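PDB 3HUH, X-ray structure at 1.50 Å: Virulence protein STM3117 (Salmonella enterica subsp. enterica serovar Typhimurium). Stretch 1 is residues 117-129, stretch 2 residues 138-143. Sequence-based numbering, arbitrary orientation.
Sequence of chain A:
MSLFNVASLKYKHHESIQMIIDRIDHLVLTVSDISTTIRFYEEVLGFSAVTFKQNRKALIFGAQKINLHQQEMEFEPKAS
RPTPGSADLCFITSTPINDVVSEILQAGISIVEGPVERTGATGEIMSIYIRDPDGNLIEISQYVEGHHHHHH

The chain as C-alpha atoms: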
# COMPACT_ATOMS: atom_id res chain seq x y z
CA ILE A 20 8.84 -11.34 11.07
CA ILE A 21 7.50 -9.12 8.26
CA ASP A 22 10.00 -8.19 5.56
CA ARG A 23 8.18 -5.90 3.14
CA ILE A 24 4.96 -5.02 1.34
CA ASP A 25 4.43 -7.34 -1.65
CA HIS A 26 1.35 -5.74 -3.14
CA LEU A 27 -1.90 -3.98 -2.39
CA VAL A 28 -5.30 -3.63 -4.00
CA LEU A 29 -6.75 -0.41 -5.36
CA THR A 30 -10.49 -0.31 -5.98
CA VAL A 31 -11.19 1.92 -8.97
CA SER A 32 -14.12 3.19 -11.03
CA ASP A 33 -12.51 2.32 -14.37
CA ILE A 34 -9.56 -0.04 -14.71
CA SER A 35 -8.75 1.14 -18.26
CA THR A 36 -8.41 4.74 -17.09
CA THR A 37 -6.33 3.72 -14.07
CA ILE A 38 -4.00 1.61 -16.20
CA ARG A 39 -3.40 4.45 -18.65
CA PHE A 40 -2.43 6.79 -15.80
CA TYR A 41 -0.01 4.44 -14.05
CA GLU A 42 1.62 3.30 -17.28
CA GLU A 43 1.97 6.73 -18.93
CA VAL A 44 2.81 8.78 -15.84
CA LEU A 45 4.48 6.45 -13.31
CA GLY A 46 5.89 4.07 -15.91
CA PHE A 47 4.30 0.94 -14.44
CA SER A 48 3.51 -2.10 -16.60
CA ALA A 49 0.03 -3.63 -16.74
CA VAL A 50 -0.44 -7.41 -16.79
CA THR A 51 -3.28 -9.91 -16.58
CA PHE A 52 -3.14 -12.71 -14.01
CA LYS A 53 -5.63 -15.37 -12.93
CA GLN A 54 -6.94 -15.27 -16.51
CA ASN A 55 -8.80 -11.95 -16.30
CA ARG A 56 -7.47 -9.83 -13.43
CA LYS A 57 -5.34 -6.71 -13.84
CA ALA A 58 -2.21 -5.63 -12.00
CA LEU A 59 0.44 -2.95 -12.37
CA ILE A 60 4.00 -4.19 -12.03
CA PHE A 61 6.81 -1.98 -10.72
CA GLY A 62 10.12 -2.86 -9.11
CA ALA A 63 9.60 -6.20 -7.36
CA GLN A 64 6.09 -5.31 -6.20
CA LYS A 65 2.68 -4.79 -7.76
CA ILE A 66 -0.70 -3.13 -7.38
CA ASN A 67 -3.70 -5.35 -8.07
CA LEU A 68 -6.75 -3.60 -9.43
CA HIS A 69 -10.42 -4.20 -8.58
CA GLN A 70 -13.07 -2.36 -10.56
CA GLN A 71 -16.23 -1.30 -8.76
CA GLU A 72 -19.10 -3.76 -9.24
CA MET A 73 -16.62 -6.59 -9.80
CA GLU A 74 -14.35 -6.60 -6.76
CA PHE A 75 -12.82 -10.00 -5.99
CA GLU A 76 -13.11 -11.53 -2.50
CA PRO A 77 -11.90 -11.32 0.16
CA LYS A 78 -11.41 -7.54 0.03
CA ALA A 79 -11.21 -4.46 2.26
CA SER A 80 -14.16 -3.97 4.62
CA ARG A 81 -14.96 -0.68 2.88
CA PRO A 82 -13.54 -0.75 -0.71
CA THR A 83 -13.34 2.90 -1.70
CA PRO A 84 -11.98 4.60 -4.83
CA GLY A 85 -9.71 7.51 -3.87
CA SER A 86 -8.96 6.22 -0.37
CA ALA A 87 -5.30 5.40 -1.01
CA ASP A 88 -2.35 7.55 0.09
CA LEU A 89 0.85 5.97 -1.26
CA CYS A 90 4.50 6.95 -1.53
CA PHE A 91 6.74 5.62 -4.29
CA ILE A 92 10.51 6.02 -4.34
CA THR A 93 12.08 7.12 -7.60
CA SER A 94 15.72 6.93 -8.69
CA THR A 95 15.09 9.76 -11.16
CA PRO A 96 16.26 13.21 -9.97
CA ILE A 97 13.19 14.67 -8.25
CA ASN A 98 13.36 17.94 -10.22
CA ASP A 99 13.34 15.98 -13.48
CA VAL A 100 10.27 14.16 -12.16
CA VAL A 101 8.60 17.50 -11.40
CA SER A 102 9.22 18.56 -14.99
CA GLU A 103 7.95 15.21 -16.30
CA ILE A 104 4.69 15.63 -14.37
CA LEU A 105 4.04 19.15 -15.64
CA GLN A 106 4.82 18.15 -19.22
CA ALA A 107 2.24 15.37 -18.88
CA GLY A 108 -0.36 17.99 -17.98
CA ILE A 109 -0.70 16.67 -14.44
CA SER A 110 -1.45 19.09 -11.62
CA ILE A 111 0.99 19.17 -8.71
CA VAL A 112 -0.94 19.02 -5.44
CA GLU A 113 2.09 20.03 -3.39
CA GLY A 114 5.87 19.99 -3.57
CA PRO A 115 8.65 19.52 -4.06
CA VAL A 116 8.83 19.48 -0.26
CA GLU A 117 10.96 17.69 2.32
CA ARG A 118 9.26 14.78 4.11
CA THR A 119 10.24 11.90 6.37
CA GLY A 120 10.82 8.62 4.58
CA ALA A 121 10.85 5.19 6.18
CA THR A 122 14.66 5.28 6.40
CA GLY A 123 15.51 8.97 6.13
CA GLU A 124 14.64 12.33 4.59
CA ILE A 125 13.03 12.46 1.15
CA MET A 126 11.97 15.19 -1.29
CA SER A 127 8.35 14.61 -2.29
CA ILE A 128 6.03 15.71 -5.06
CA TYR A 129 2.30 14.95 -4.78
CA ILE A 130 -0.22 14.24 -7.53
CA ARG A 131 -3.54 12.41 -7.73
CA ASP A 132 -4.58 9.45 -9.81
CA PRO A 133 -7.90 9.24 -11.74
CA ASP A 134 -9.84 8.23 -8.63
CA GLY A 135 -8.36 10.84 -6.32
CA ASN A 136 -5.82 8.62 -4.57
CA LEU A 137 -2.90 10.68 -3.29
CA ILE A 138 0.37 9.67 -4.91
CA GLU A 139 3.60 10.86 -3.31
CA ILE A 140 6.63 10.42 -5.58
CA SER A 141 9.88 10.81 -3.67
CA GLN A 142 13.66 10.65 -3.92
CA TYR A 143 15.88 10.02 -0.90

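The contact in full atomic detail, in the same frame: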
# COMPACT_ATOMS: atom_id res chain seq x y z
N GLU A 117 10.26 18.67 1.50
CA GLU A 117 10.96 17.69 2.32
C GLU A 117 9.98 16.93 3.21
O GLU A 117 9.10 17.53 3.83
CB GLU A 117 12.00 18.39 3.19
CG GLU A 117 12.99 19.24 2.41
CD GLU A 117 13.97 19.97 3.30
OE1 GLU A 117 14.56 19.32 4.18
OE2 GLU A 117 14.15 21.20 3.12
N ARG A 118 10.13 15.61 3.27
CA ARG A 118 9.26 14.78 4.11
C ARG A 118 10.12 13.74 4.80
O ARG A 118 11.32 13.63 4.54
CB ARG A 118 8.19 14.08 3.27
CG ARG A 118 7.22 14.99 2.55
CD ARG A 118 6.47 15.91 3.50
NE ARG A 118 5.27 16.46 2.89
CZ ARG A 118 4.73 17.63 3.23
NH1 ARG A 118 5.30 18.36 4.19
NH2 ARG A 118 3.63 18.06 2.64
N THR A 119 9.51 12.95 5.67
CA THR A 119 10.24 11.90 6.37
C THR A 119 9.95 10.55 5.74
O THR A 119 8.81 10.09 5.74
CB THR A 119 9.84 11.84 7.85
OG1 THR A 119 8.44 11.57 7.96
CG2 THR A 119 10.14 13.16 8.54
N GLY A 120 10.99 9.92 5.20
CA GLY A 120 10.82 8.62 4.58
C GLY A 120 10.96 7.54 5.63
O GLY A 120 11.28 7.82 6.79
N ALA A 121 10.73 6.29 5.24
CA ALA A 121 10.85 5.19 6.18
C ALA A 121 12.26 5.09 6.77
O ALA A 121 12.43 4.77 7.94
CB ALA A 121 10.50 3.88 5.48
N THR A 122 13.28 5.38 5.95
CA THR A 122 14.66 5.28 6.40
C THR A 122 15.47 6.57 6.28
O THR A 122 16.70 6.53 6.24
CB THR A 122 15.42 4.20 5.62
OG1 THR A 122 15.43 4.54 4.22
CG2 THR A 122 14.76 2.84 5.81
N GLY A 123 14.79 7.71 6.23
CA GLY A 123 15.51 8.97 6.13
C GLY A 123 14.69 10.07 5.47
O GLY A 123 13.50 9.89 5.20
N GLU A 124 15.32 11.20 5.21
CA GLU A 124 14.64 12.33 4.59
C GLU A 124 14.47 12.13 3.09
O GLU A 124 15.34 11.58 2.41
CB GLU A 124 15.40 13.63 4.87
CG GLU A 124 14.68 14.90 4.40
CD GLU A 124 15.44 16.17 4.76
OE1 GLU A 124 16.61 16.31 4.35
OE2 GLU A 124 14.85 17.05 5.44
N ILE A 125 13.32 12.57 2.58
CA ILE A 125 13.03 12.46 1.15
C ILE A 125 12.45 13.78 0.64
O ILE A 125 11.96 14.59 1.42
CB ILE A 125 11.98 11.34 0.87
CG1 ILE A 125 10.67 11.66 1.60
CG2 ILE A 125 12.53 9.99 1.31
CD1 ILE A 125 9.58 10.59 1.42
N MET A 126 12.55 14.00 -0.67
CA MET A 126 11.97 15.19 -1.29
C MET A 126 10.76 14.62 -2.02
O MET A 126 10.90 13.73 -2.85
CB MET A 126 12.92 15.83 -2.30
CG MET A 126 12.43 17.20 -2.84
SD MET A 126 12.25 18.50 -1.56
CE MET A 126 13.59 18.09 -0.54
N SER A 127 9.58 15.13 -1.70
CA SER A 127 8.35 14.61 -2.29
C SER A 127 7.55 15.56 -3.16
O SER A 127 7.50 16.76 -2.91
CB SER A 127 7.41 14.11 -1.19
OG SER A 127 8.01 13.11 -0.39
N ILE A 128 6.90 14.98 -4.16
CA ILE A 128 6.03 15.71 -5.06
C ILE A 128 4.72 14.92 -4.98
O ILE A 128 4.75 13.69 -4.97
CB ILE A 128 6.58 15.74 -6.50
CG1 ILE A 128 5.74 16.68 -7.36
CG2 ILE A 128 6.60 14.34 -7.08
CD1 ILE A 128 5.84 18.14 -6.93
N TYR A 129 3.59 15.61 -4.88
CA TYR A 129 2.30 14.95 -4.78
C TYR A 129 1.39 15.20 -5.96
O TYR A 129 1.27 16.33 -6.43
CB TYR A 129 1.54 15.42 -3.53
CG TYR A 129 2.19 15.14 -2.20
CD1 TYR A 129 1.77 14.08 -1.41
CD2 TYR A 129 3.18 15.98 -1.70
CE1 TYR A 129 2.31 13.86 -0.14
CE2 TYR A 129 3.73 15.77 -0.44
CZ TYR A 129 3.28 14.71 0.34
OH TYR A 129 3.79 14.52 1.60
N ILE A 138 -0.86 10.34 -4.54
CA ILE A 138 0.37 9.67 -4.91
C ILE A 138 1.55 10.58 -4.62
O ILE A 138 1.66 11.67 -5.18
CB ILE A 138 0.38 9.29 -6.41
CG1 ILE A 138 -0.86 8.45 -6.74
CG2 ILE A 138 1.66 8.55 -6.75
CD1 ILE A 138 -1.00 7.17 -5.92
N GLU A 139 2.41 10.13 -3.72
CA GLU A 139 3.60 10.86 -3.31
C GLU A 139 4.78 10.21 -4.00
O GLU A 139 5.06 9.03 -3.78
CB GLU A 139 3.74 10.77 -1.78
CG GLU A 139 4.90 11.57 -1.17
CD GLU A 139 5.04 11.38 0.34
OE1 GLU A 139 4.15 10.73 0.95
OE2 GLU A 139 6.03 11.87 0.92
N ILE A 140 5.46 10.95 -4.88
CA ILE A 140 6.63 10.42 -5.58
C ILE A 140 7.83 11.08 -4.92
O ILE A 140 7.93 12.32 -4.89
CB ILE A 140 6.57 10.75 -7.09
CG1 ILE A 140 5.30 10.14 -7.69
CG2 ILE A 140 7.79 10.16 -7.79
CD1 ILE A 140 4.98 10.62 -9.09
N SER A 141 8.74 10.27 -4.40
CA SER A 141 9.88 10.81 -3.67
C SER A 141 11.26 10.24 -3.97
O SER A 141 11.40 9.11 -4.40
CB SER A 141 9.60 10.64 -2.17
OG SER A 141 8.25 10.93 -1.87
N GLN A 142 12.28 11.06 -3.73
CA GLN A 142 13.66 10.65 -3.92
C GLN A 142 14.37 10.87 -2.59
O GLN A 142 14.20 11.91 -1.95
CB GLN A 142 14.34 11.48 -5.00
CG GLN A 142 15.84 11.22 -5.11
CD GLN A 142 16.51 12.08 -6.15
OE1 GLN A 142 16.19 13.26 -6.30
NE2 GLN A 142 17.46 11.50 -6.88
N TYR A 143 15.16 9.88 -2.16
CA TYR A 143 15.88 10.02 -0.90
C TYR A 143 17.01 11.04 -1.04
O TYR A 143 17.65 11.05 -2.11
CB TYR A 143 16.46 8.68 -0.45
CG TYR A 143 15.55 7.91 0.47
CD1 TYR A 143 14.60 7.02 -0.02
CD2 TYR A 143 15.59 8.13 1.85
CE1 TYR A 143 13.71 6.37 0.84
CE2 TYR A 143 14.72 7.49 2.71
CZ TYR A 143 13.78 6.61 2.20
OH TYR A 143 12.91 5.98 3.06

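Antiparallel strands divide their work by alternation, with backbone hydrogen bonds at every second pair and side chains on alternate faces, and these two stretches of STM3117 illustrate the rule well. The strand that includes Met126 to Tyr129 and the one that includes Ile138 to Gln142 run antiparallel, with 150° between their N-to-C directions, their axes approaching to 4.6 Å. Met126 and Gln142 form one hydrogen-bonded pair, with Met126 N to Gln142 O at 3.0 Å and Gln142 N to Met126 O at 3.1 Å. Ile128 and Ile140 form the next, through Ile128 N to Ile140 O at 2.9 Å and Ile140 N to Ile128 O at 2.8 Å. Between them, Ser127 faces Ser141 in a non-hydrogen-bonded pair whose CA atoms lie only 4.3 Å apart.

The two serine side chains lie on the same face of the sheet and bond there. Ser141 OG donates to Ser127 OG at 2.6 Å, and Ser127 OG in turn donates to Glu139 OE2 at 2.7 Å, so the buried carboxylate accepts the last bond of a short chain. Glu139 shares this face with Tyr129, its cross-strand partner, and its CG lies over the tyrosine ring, 4.0 Å from the centroid. Arg118 holds the same tyrosine from within the first stretch, its NE donating to Tyr129 OH at 2.8 Å. On the opposite face, which also carries Met126 and Gln142, Ile128 CG2 meets Ile140 CB at 3.6 Å in an apolar contact.

Tyr143 carries the contact on toward the turn. Although its CA-to-CB bond points away, the ring returns to the first stretch, and Ile125 CG2 sits almost on the ring normal, 3.5 Å from the centroid. The hydroxyl reaches the turn, where Thr122 N donates to Tyr143 OH at 3.0 Å with a nearly straight angle. Gly120 leaves room for this approach, since a CB there would clash with Tyr143 OH.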